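Local coordinates for RxLR effector protein 54 (Phytophthora infestans, PDB 5L7S) that binds the host autophagy protein ATG8CL through its C-terminal ATG8-interacting motif and stimulates autophagosome formation in the plant cell, at residues A[23-28]-A[63-68]; A[70-75]-A[131-136]; A[226-231]-A[256-261]. All blocks are in the same frame, centred on the assembly; numbering follows the deposited sequence.

Interaction 1: A[23-28]-A[63-68]; sequences HPRELF and QAFSDL
The phenyl ring of F65 packs against P24, R25 and H23 at the N-terminal end of helix 24-30, each meeting a different part of it. CG of F65 is anti to its backbone N (chi1 -165°), with the CB bond already directed at the helix. P24 takes one face: its CB stands 4.0 Å from the F65 ring centroid in a CH-pi contact, offset toward the rim, with F65 CE2 its nearest carbon at 3.9 Å. CG of P24 comes almost as near, 4.1 Å from F65 CD2. R25 reaches the ring edge, where its NH2 lies near the ring plane, 3.8 Å from F65 CE1. That same carbon sits over a face of the guanidinium, the two planes being 70° apart; a bend at chi3 (-83°) turns R25 NE off the extended line of the chain.

This junction joins two consecutive WY-domains of the tandem array, with 23-28 in the first and 63-68 in the second. Both sides also rest on helix 44-60: P24 O accepts from W49 NE1, P24 touches V53, and F65 packs on W49 as well as on I70 of helix 67-75.

The imidazole of H23 is the third neighbour, its CE1 4.0 Å from F65 CD1. CD of P24 sits over one face of this imidazole, and F56 meets it too. At the imidazole edge NE2 is 3.6 Å from A64 O, and no hydrogen bond joins the segments. Within 23-28 the backbone N of H23 donates to E26 OE2 (3.2 Å), which it meets from above the carboxylate plane.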
loop_
_atom_site.group_PDB
_atom_site.type_symbol
_atom_site.label_atom_id
_atom_site.label_comp_id
_atom_site.label_asym_id
_atom_site.label_seq_id
_atom_site.Cartn_x
_atom_site.Cartn_y
_atom_site.Cartn_z
ATOM N N HIS A 23 -1.063 22.397 18.270
ATOM C CA HIS A 23 -0.778 21.003 17.926
ATOM C C HIS A 23 -0.183 20.944 16.512
ATOM O O HIS A 23 -0.691 21.621 15.618
ATOM C CB HIS A 23 -2.050 20.156 18.017
ATOM C CG HIS A 23 -1.799 18.683 17.944
ATOM N ND1 HIS A 23 -1.961 17.960 16.784
ATOM C CD2 HIS A 23 -1.387 17.797 18.883
ATOM C CE1 HIS A 23 -1.665 16.693 17.009
ATOM N NE2 HIS A 23 -1.313 16.567 18.275
ATOM N N PRO A 24 0.893 20.146 16.298
ATOM C CA PRO A 24 1.555 20.190 14.981
ATOM C C PRO A 24 0.672 19.844 13.765
ATOM O O PRO A 24 0.910 20.387 12.688
ATOM C CB PRO A 24 2.708 19.184 15.126
ATOM C CG PRO A 24 2.944 19.083 16.591
ATOM C CD PRO A 24 1.590 19.223 17.215
ATOM N N ARG A 25 -0.313 18.957 13.923
ATOM C CA ARG A 25 -1.291 18.716 12.849
ATOM C C ARG A 25 -2.041 19.995 12.463
ATOM O O ARG A 25 -2.218 20.265 11.269
ATOM C CB ARG A 25 -2.287 17.596 13.197
ATOM C CG ARG A 25 -3.169 17.200 12.009
ATOM C CD ARG A 25 -3.974 15.928 12.238
ATOM N NE ARG A 25 -3.196 14.712 11.972
ATOM C CZ ARG A 25 -2.561 13.960 12.880
ATOM N NH1 ARG A 25 -1.891 12.879 12.474
ATOM N NH2 ARG A 25 -2.576 14.261 14.185
ATOM N N GLU A 26 -2.461 20.776 13.463
ATOM C CA GLU A 26 -3.149 22.060 13.229
ATOM C C GLU A 26 -2.239 23.056 12.512
ATOM O O GLU A 26 -2.666 23.714 11.562
ATOM C CB GLU A 26 -3.636 22.694 14.537
ATOM C CG GLU A 26 -4.668 21.888 15.320
ATOM C CD GLU A 26 -4.926 22.432 16.726
ATOM O OE1 GLU A 26 -6.026 22.176 17.256
ATOM O OE2 GLU A 26 -4.043 23.103 17.314
ATOM N N LEU A 27 -0.992 23.164 12.971
ATOM C CA LEU A 27 -0.021 24.074 12.353
ATOM C C LEU A 27 0.340 23.648 10.931
ATOM O O LEU A 27 0.500 24.494 10.056
ATOM C CB LEU A 27 1.257 24.197 13.200
ATOM C CG LEU A 27 2.262 25.256 12.705
ATOM C CD1 LEU A 27 1.683 26.661 12.818
ATOM C CD2 LEU A 27 3.589 25.176 13.440
ATOM N N PHE A 28 0.481 22.343 10.710
ATOM C CA PHE A 28 0.749 21.803 9.371
ATOM C C PHE A 28 -0.307 22.280 8.359
ATOM O O PHE A 28 0.034 22.703 7.249
ATOM C CB PHE A 28 0.801 20.272 9.420
ATOM C CG PHE A 28 1.343 19.638 8.173
ATOM C CD1 PHE A 28 2.715 19.529 7.975
ATOM C CD2 PHE A 28 0.482 19.132 7.201
ATOM C CE1 PHE A 28 3.222 18.934 6.827
ATOM C CE2 PHE A 28 0.982 18.540 6.050
ATOM C CZ PHE A 28 2.352 18.442 5.862
ATOM N N GLN A 63 4.530 9.747 21.823
ATOM C CA GLN A 63 3.131 9.393 21.520
ATOM C C GLN A 63 2.219 10.615 21.281
ATOM O O GLN A 63 1.243 10.509 20.542
ATOM C CB GLN A 63 2.535 8.443 22.584
ATOM C CG GLN A 63 2.021 9.075 23.881
ATOM C CD GLN A 63 3.095 9.804 24.676
ATOM O OE1 GLN A 63 4.180 9.268 24.924
ATOM N NE2 GLN A 63 2.795 11.033 25.083
ATOM N N ALA A 64 2.544 11.763 21.886
ATOM C CA ALA A 64 1.809 13.023 21.646
ATOM C C ALA A 64 1.757 13.418 20.163
ATOM O O ALA A 64 0.790 14.041 19.721
ATOM C CB ALA A 64 2.403 14.164 22.467
ATOM N N PHE A 65 2.812 13.079 19.417
ATOM C CA PHE A 65 2.825 13.182 17.954
ATOM C C PHE A 65 3.857 12.200 17.379
ATOM O O PHE A 65 5.029 12.540 17.186
ATOM C CB PHE A 65 3.111 14.620 17.520
ATOM C CG PHE A 65 2.792 14.894 16.076
ATOM C CD1 PHE A 65 1.491 14.750 15.597
ATOM C CD2 PHE A 65 3.781 15.320 15.197
ATOM C CE1 PHE A 65 1.188 15.009 14.269
ATOM C CE2 PHE A 65 3.480 15.586 13.868
ATOM C CZ PHE A 65 2.183 15.429 13.403
ATOM N N SER A 66 3.397 10.973 17.129
ATOM C CA SER A 66 4.268 9.826 16.833
ATOM C C SER A 66 4.994 9.894 15.495
ATOM O O SER A 66 4.741 10.775 14.676
ATOM C CB SER A 66 3.458 8.523 16.882
ATOM O OG SER A 66 2.628 8.386 15.738
ATOM N N ASP A 67 5.910 8.946 15.303
ATOM C CA ASP A 67 6.550 8.719 14.008
ATOM C C ASP A 67 5.504 8.436 12.936
ATOM O O ASP A 67 5.567 9.001 11.842
ATOM C CB ASP A 67 7.539 7.542 14.076
ATOM C CG ASP A 67 8.832 7.892 14.801
ATOM O OD1 ASP A 67 8.944 8.998 15.361
ATOM O OD2 ASP A 67 9.752 7.053 14.813
ATOM N N LEU A 68 4.540 7.575 13.261
ATOM C CA LEU A 68 3.485 7.214 12.316
ATOM C C LEU A 68 2.537 8.380 12.019
ATOM O O LEU A 68 2.175 8.588 10.853
ATOM C CB LEU A 68 2.708 5.988 12.805
ATOM C CG LEU A 68 3.511 4.688 12.951
ATOM C CD1 LEU A 68 2.567 3.541 13.283
ATOM C CD2 LEU A 68 4.329 4.361 11.705
#

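Interaction 2: A[70-75]-A[131-136]; sequences IYYLLL and LKDAGT
Y72 extends from helix 67-75 onto the backbone of 131-134. CG is anti to the carbonyl carbon and beside the backbone N (chi1 -73°), continuing a CB bond that already points at the other segment. CB is 4.1 Å from D133 CB. One atom further, Y72 CG is closer to that same methylene, 3.8 Å from D133 CB, which stands over the ring face, offset toward the rim, in a CH-pi contact. Y71 CD2 lies over the centre of the opposite face, so the phenol is sandwiched between its own helix and the next repeat. Y72 CD1 then meets the D133 carbonyl, 3.8 Å from D133 O. Y72 CE1 has passed on to A134, 3.8 Å from its N and 4.0 Å from its CB. At the tip, Y72 OH is 3.6 Å from L131 CD2; the first side-chain bond of L131 points away from the helix, but its branch end returns to the hydroxyl.

One turn on, L75 adds a smaller contact through CD2, 4.0 Å from A134 CA. The pairing links the second WY-domain with the third, where the short 3-10 segment precedes helix 142-155; M143 of that helix touches Y72 as well.

No hydrogen bond crosses between the two segments. The polar ends are satisfied just before 131 instead, Y72 OH by L129 O and D133 OD2 by a salt bridge to R130, which implies that the segments are joined by van der Waals and CH-pi contact around one ring, while the bonds to L129 and R130 hold its hydroxyl and the aspartate.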
loop_
_atom_site.group_PDB
_atom_site.type_symbol
_atom_site.label_atom_id
_atom_site.label_comp_id
_atom_site.label_asym_id
_atom_site.label_seq_id
_atom_site.Cartn_x
_atom_site.Cartn_y
_atom_site.Cartn_z
ATOM N N ILE A 70 3.449 11.431 12.009
ATOM C CA ILE A 70 4.271 12.195 11.073
ATOM C C ILE A 70 4.284 11.538 9.695
ATOM O O ILE A 70 4.095 12.220 8.695
ATOM C CB ILE A 70 5.720 12.382 11.584
ATOM C CG1 ILE A 70 5.739 13.273 12.835
ATOM C CG2 ILE A 70 6.609 13.005 10.508
ATOM C CD1 ILE A 70 6.991 13.126 13.679
ATOM N N TYR A 71 4.508 10.227 9.643
ATOM C CA TYR A 71 4.624 9.522 8.361
ATOM C C TYR A 71 3.341 9.605 7.542
ATOM O O TYR A 71 3.375 9.950 6.359
ATOM C CB TYR A 71 5.015 8.053 8.562
ATOM C CG TYR A 71 5.372 7.325 7.274
ATOM C CD1 TYR A 71 6.522 7.658 6.562
ATOM C CD2 TYR A 71 4.563 6.303 6.771
ATOM C CE1 TYR A 71 6.857 6.997 5.384
ATOM C CE2 TYR A 71 4.888 5.635 5.593
ATOM C CZ TYR A 71 6.036 5.984 4.902
ATOM O OH TYR A 71 6.370 5.325 3.735
ATOM N N TYR A 72 2.215 9.306 8.172
ATOM C CA TYR A 72 0.955 9.233 7.442
ATOM C C TYR A 72 0.384 10.610 7.075
ATOM O O TYR A 72 -0.319 10.722 6.071
ATOM C CB TYR A 72 -0.049 8.341 8.185
ATOM C CG TYR A 72 0.316 6.865 8.085
ATOM C CD1 TYR A 72 0.323 6.219 6.850
ATOM C CD2 TYR A 72 0.667 6.117 9.217
ATOM C CE1 TYR A 72 0.659 4.879 6.739
ATOM C CE2 TYR A 72 1.003 4.771 9.112
ATOM C CZ TYR A 72 1.000 4.159 7.868
ATOM O OH TYR A 72 1.326 2.830 7.732
ATOM N N LEU A 73 0.713 11.648 7.842
ATOM C CA LEU A 73 0.373 13.030 7.457
ATOM C C LEU A 73 1.100 13.454 6.177
ATOM O O LEU A 73 0.499 14.039 5.272
ATOM C CB LEU A 73 0.723 14.013 8.583
ATOM C CG LEU A 73 0.429 15.505 8.351
ATOM C CD1 LEU A 73 -1.069 15.754 8.233
ATOM C CD2 LEU A 73 1.034 16.346 9.467
ATOM N N LEU A 74 2.397 13.171 6.127
ATOM C CA LEU A 74 3.231 13.539 4.989
ATOM C C LEU A 74 2.969 12.655 3.774
ATOM O O LEU A 74 3.133 13.107 2.636
ATOM C CB LEU A 74 4.709 13.461 5.365
ATOM C CG LEU A 74 5.180 14.384 6.487
ATOM C CD1 LEU A 74 6.556 13.956 6.962
ATOM C CD2 LEU A 74 5.201 15.833 6.028
ATOM N N LEU A 75 2.580 11.401 4.020
ATOM C CA LEU A 75 2.286 10.448 2.946
ATOM C C LEU A 75 1.094 10.885 2.096
ATOM O O LEU A 75 1.049 10.574 0.903
ATOM C CB LEU A 75 2.039 9.040 3.508
ATOM C CG LEU A 75 1.867 7.896 2.496
ATOM C CD1 LEU A 75 3.138 7.679 1.688
ATOM C CD2 LEU A 75 1.458 6.614 3.202
ATOM N N LEU A 131 -1.646 0.690 8.685
ATOM C CA LEU A 131 -1.664 0.601 7.226
ATOM C C LEU A 131 -2.992 1.024 6.601
ATOM O O LEU A 131 -3.017 1.364 5.420
ATOM C CB LEU A 131 -1.268 -0.802 6.759
ATOM C CG LEU A 131 0.219 -1.119 6.940
ATOM C CD1 LEU A 131 0.482 -2.603 6.749
ATOM C CD2 LEU A 131 1.084 -0.297 5.990
ATOM N N LYS A 132 -4.077 1.027 7.379
ATOM C CA LYS A 132 -5.350 1.622 6.932
ATOM C C LYS A 132 -5.212 3.096 6.534
ATOM O O LYS A 132 -5.849 3.545 5.580
ATOM C CB LYS A 132 -6.435 1.470 8.002
ATOM C CG LYS A 132 -6.966 0.055 8.119
ATOM C CD LYS A 132 -7.881 -0.106 9.321
ATOM C CE LYS A 132 -8.424 -1.526 9.408
ATOM N NZ LYS A 132 -8.871 -1.874 10.783
ATOM N N ASP A 133 -4.354 3.829 7.245
ATOM C CA ASP A 133 -4.094 5.247 6.952
ATOM C C ASP A 133 -3.274 5.492 5.672
ATOM O O ASP A 133 -3.143 6.638 5.243
ATOM C CB ASP A 133 -3.397 5.927 8.143
ATOM C CG ASP A 133 -4.220 5.875 9.430
ATOM O OD1 ASP A 133 -5.469 5.879 9.360
ATOM O OD2 ASP A 133 -3.610 5.834 10.519
ATOM N N ALA A 134 -2.715 4.437 5.076
ATOM C CA ALA A 134 -1.942 4.553 3.836
ATOM C C ALA A 134 -2.799 4.873 2.615
ATOM O O ALA A 134 -2.292 5.437 1.644
ATOM C CB ALA A 134 -1.150 3.277 3.586
ATOM N N GLY A 135 -4.080 4.495 2.651
ATOM C CA GLY A 135 -4.987 4.729 1.530
ATOM C C GLY A 135 -4.506 4.063 0.251
ATOM O O GLY A 135 -3.881 3.004 0.296
ATOM N N THR A 136 -4.740 4.719 -0.885
ATOM C CA THR A 136 -4.381 4.167 -2.195
ATOM C C THR A 136 -2.871 4.053 -2.423
ATOM O O THR A 136 -2.445 3.443 -3.404
ATOM C CB THR A 136 -4.970 4.997 -3.361
ATOM O OG1 THR A 136 -4.404 6.314 -3.360
ATOM C CG2 THR A 136 -6.491 5.083 -3.264
#

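Interaction 3: A[226-231]-A[256-261]; sequences ETPEEV and RYTQTY
P228 sets the CD and CG end of its ring on Y261, with CD over the centre of the phenol face, 3.5 Å from the ring centroid, in a CH-pi contact. The proline and the tyrosine run at about a right angle to each other. P228 also reaches T258, its CB 3.8 Å from T258 OG1; that hydroxyl bonds to W254 O within its own helix. Beside this pair, Y257 OH donates to E226 O at 2.6 Å. The oxygen lies at the edge of the Y257 ring, and the hydroxyl approaches at a C=O...O angle of 133°, tilted 17° from the carbonyl plane. V231 CG2 packs obliquely on the same ring, 3.7 Å from Y257 CE2, and W221 meets Y257 edge-to-face. P228, V231, Y257, T258 and Y261 are buried, where the start of helix 228-235 and the residue before its cap meet the middle of helix 249-266 in the fifth WY-domain.

Packing thins toward T227, whose side chain lies beside that of Y261 and points the same way, CG2 3.7 Å from Y261 OH. OG1 of T227, in the crowded position between backbone N and carbonyl carbon (chi1 58°), is turned to the helix itself and accepts from E230 N at 3.0 Å, an N-cap bond. The carboxylate of E226 leads away from the tyrosines, and its hydrogen bond to H187 is weak.

The chemistry implies that the helix start is held by both apolar and polar contacts. Proline has no N-H to be satisfied in the first turn, and its ring packs on Y261; P228 O accepts from W254 NE1, and the carbonyl just ahead of the helix is satisfied by the buried phenol of Y257.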
loop_
_atom_site.group_PDB
_atom_site.type_symbol
_atom_site.label_atom_id
_atom_site.label_comp_id
_atom_site.label_asym_id
_atom_site.label_seq_id
_atom_site.Cartn_x
_atom_site.Cartn_y
_atom_site.Cartn_z
ATOM N N GLU A 226 -1.497 -9.166 -19.930
ATOM C CA GLU A 226 -1.541 -10.567 -19.516
ATOM C C GLU A 226 -2.066 -11.411 -20.672
ATOM O O GLU A 226 -3.016 -11.015 -21.346
ATOM C CB GLU A 226 -2.447 -10.757 -18.293
ATOM C CG GLU A 226 -2.023 -10.002 -17.035
ATOM C CD GLU A 226 -0.854 -10.628 -16.290
ATOM O OE1 GLU A 226 -0.189 -11.547 -16.814
ATOM O OE2 GLU A 226 -0.593 -10.184 -15.155
ATOM N N THR A 227 -1.441 -12.564 -20.903
ATOM C CA THR A 227 -1.843 -13.454 -21.994
ATOM C C THR A 227 -3.150 -14.174 -21.647
ATOM O O THR A 227 -3.445 -14.372 -20.464
ATOM C CB THR A 227 -0.770 -14.524 -22.295
ATOM O OG1 THR A 227 -0.516 -15.307 -21.121
ATOM C CG2 THR A 227 0.519 -13.877 -22.767
ATOM N N PRO A 228 -3.934 -14.574 -22.673
ATOM C CA PRO A 228 -5.088 -15.447 -22.434
ATOM C C PRO A 228 -4.737 -16.701 -21.629
ATOM O O PRO A 228 -5.542 -17.139 -20.802
ATOM C CB PRO A 228 -5.548 -15.818 -23.848
ATOM C CG PRO A 228 -5.141 -14.660 -24.685
ATOM C CD PRO A 228 -3.873 -14.125 -24.079
ATOM N N GLU A 229 -3.541 -17.249 -21.859
ATOM C CA GLU A 229 -3.073 -18.440 -21.151
ATOM C C GLU A 229 -2.870 -18.171 -19.658
ATOM O O GLU A 229 -3.255 -18.993 -18.825
ATOM C CB GLU A 229 -1.778 -18.988 -21.774
ATOM C CG GLU A 229 -1.949 -19.633 -23.151
ATOM C CD GLU A 229 -1.746 -18.683 -24.326
ATOM O OE1 GLU A 229 -1.752 -17.445 -24.136
ATOM O OE2 GLU A 229 -1.588 -19.182 -25.461
ATOM N N GLU A 230 -2.280 -17.023 -19.326
ATOM C CA GLU A 230 -2.092 -16.648 -17.922
ATOM C C GLU A 230 -3.446 -16.480 -17.216
ATOM O O GLU A 230 -3.643 -17.027 -16.132
ATOM C CB GLU A 230 -1.229 -15.382 -17.789
ATOM C CG GLU A 230 -0.817 -15.010 -16.361
ATOM C CD GLU A 230 0.251 -15.917 -15.759
ATOM O OE1 GLU A 230 1.376 -15.429 -15.524
ATOM O OE2 GLU A 230 -0.029 -17.107 -15.494
ATOM N N VAL A 231 -4.382 -15.774 -17.852
ATOM C CA VAL A 231 -5.708 -15.533 -17.262
ATOM C C VAL A 231 -6.465 -16.853 -17.066
ATOM O O VAL A 231 -7.066 -17.075 -16.009
ATOM C CB VAL A 231 -6.550 -14.539 -18.099
ATOM C CG1 VAL A 231 -7.955 -14.386 -17.520
ATOM C CG2 VAL A 231 -5.871 -13.177 -18.153
ATOM N N ARG A 256 -14.263 -13.380 -23.394
ATOM C CA ARG A 256 -14.376 -11.940 -23.661
ATOM C C ARG A 256 -13.044 -11.216 -23.504
ATOM O O ARG A 256 -12.717 -10.349 -24.319
ATOM C CB ARG A 256 -15.432 -11.278 -22.766
ATOM C CG ARG A 256 -16.873 -11.665 -23.070
ATOM C CD ARG A 256 -17.294 -11.316 -24.490
ATOM N NE ARG A 256 -18.735 -11.476 -24.699
ATOM C CZ ARG A 256 -19.341 -11.516 -25.889
ATOM N NH1 ARG A 256 -18.652 -11.408 -27.026
ATOM N NH2 ARG A 256 -20.658 -11.674 -25.948
ATOM N N TYR A 257 -12.280 -11.558 -22.467
ATOM C CA TYR A 257 -10.922 -11.028 -22.341
ATOM C C TYR A 257 -10.079 -11.430 -23.544
ATOM O O TYR A 257 -9.388 -10.593 -24.121
ATOM C CB TYR A 257 -10.220 -11.493 -21.062
ATOM C CG TYR A 257 -8.817 -10.930 -20.982
ATOM C CD1 TYR A 257 -8.609 -9.594 -20.650
ATOM C CD2 TYR A 257 -7.706 -11.712 -21.304
ATOM C CE1 TYR A 257 -7.334 -9.056 -20.612
ATOM C CE2 TYR A 257 -6.424 -11.181 -21.265
ATOM C CZ TYR A 257 -6.247 -9.854 -20.916
ATOM O OH TYR A 257 -4.989 -9.311 -20.871
ATOM N N THR A 258 -10.142 -12.710 -23.907
ATOM C CA THR A 258 -9.364 -13.247 -25.022
ATOM C C THR A 258 -9.630 -12.511 -26.337
ATOM O O THR A 258 -8.689 -12.248 -27.087
ATOM C CB THR A 258 -9.610 -14.761 -25.208
ATOM O OG1 THR A 258 -9.307 -15.450 -23.987
ATOM C CG2 THR A 258 -8.738 -15.331 -26.321
ATOM N N GLN A 259 -10.889 -12.168 -26.613
ATOM C CA GLN A 259 -11.213 -11.428 -27.845
ATOM C C GLN A 259 -10.711 -9.979 -27.786
ATOM O O GLN A 259 -10.290 -9.432 -28.808
ATOM C CB GLN A 259 -12.710 -11.518 -28.210
ATOM C CG GLN A 259 -13.662 -10.549 -27.521
ATOM C CD GLN A 259 -15.061 -10.619 -28.101
ATOM O OE1 GLN A 259 -15.845 -11.500 -27.756
ATOM N NE2 GLN A 259 -15.378 -9.689 -28.987
ATOM N N THR A 260 -10.752 -9.373 -26.596
ATOM C CA THR A 260 -10.150 -8.053 -26.369
ATOM C C THR A 260 -8.645 -8.098 -26.635
ATOM O O THR A 260 -8.111 -7.235 -27.330
ATOM C CB THR A 260 -10.382 -7.544 -24.927
ATOM O OG1 THR A 260 -11.764 -7.679 -24.575
ATOM C CG2 THR A 260 -9.972 -6.081 -24.792
ATOM N N TYR A 261 -7.983 -9.118 -26.092
ATOM C CA TYR A 261 -6.547 -9.337 -26.305
ATOM C C TYR A 261 -6.236 -9.459 -27.796
ATOM O O TYR A 261 -5.359 -8.767 -28.313
ATOM C CB TYR A 261 -6.087 -10.594 -25.560
ATOM C CG TYR A 261 -4.590 -10.766 -25.468
ATOM C CD1 TYR A 261 -3.864 -10.197 -24.418
ATOM C CD2 TYR A 261 -3.896 -11.523 -26.412
ATOM C CE1 TYR A 261 -2.487 -10.361 -24.323
ATOM C CE2 TYR A 261 -2.520 -11.695 -26.324
ATOM C CZ TYR A 261 -1.821 -11.112 -25.279
ATOM O OH TYR A 261 -0.460 -11.283 -25.193
#

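From the N terminus, interaction 1 closes a loop of 34 residues, bringing the first WY-domain to the start of the second. Interaction 2 opens only after it has closed and spans 55 residues to the third domain; interaction 3 closes a shorter loop of 24 residues inside the fifth. The three follow in series, none nested or crossed. Interactions 1 and 2 share helix 67-75 and touch, F28 packing on L73 and L74, so the first three domains are coupled through it. Interaction 3 stands apart, its centre about 48 Å from that of interaction 1, across the chain's centre. The WY-domains that these contacts join or lie within are dispensable for binding ATG8CL.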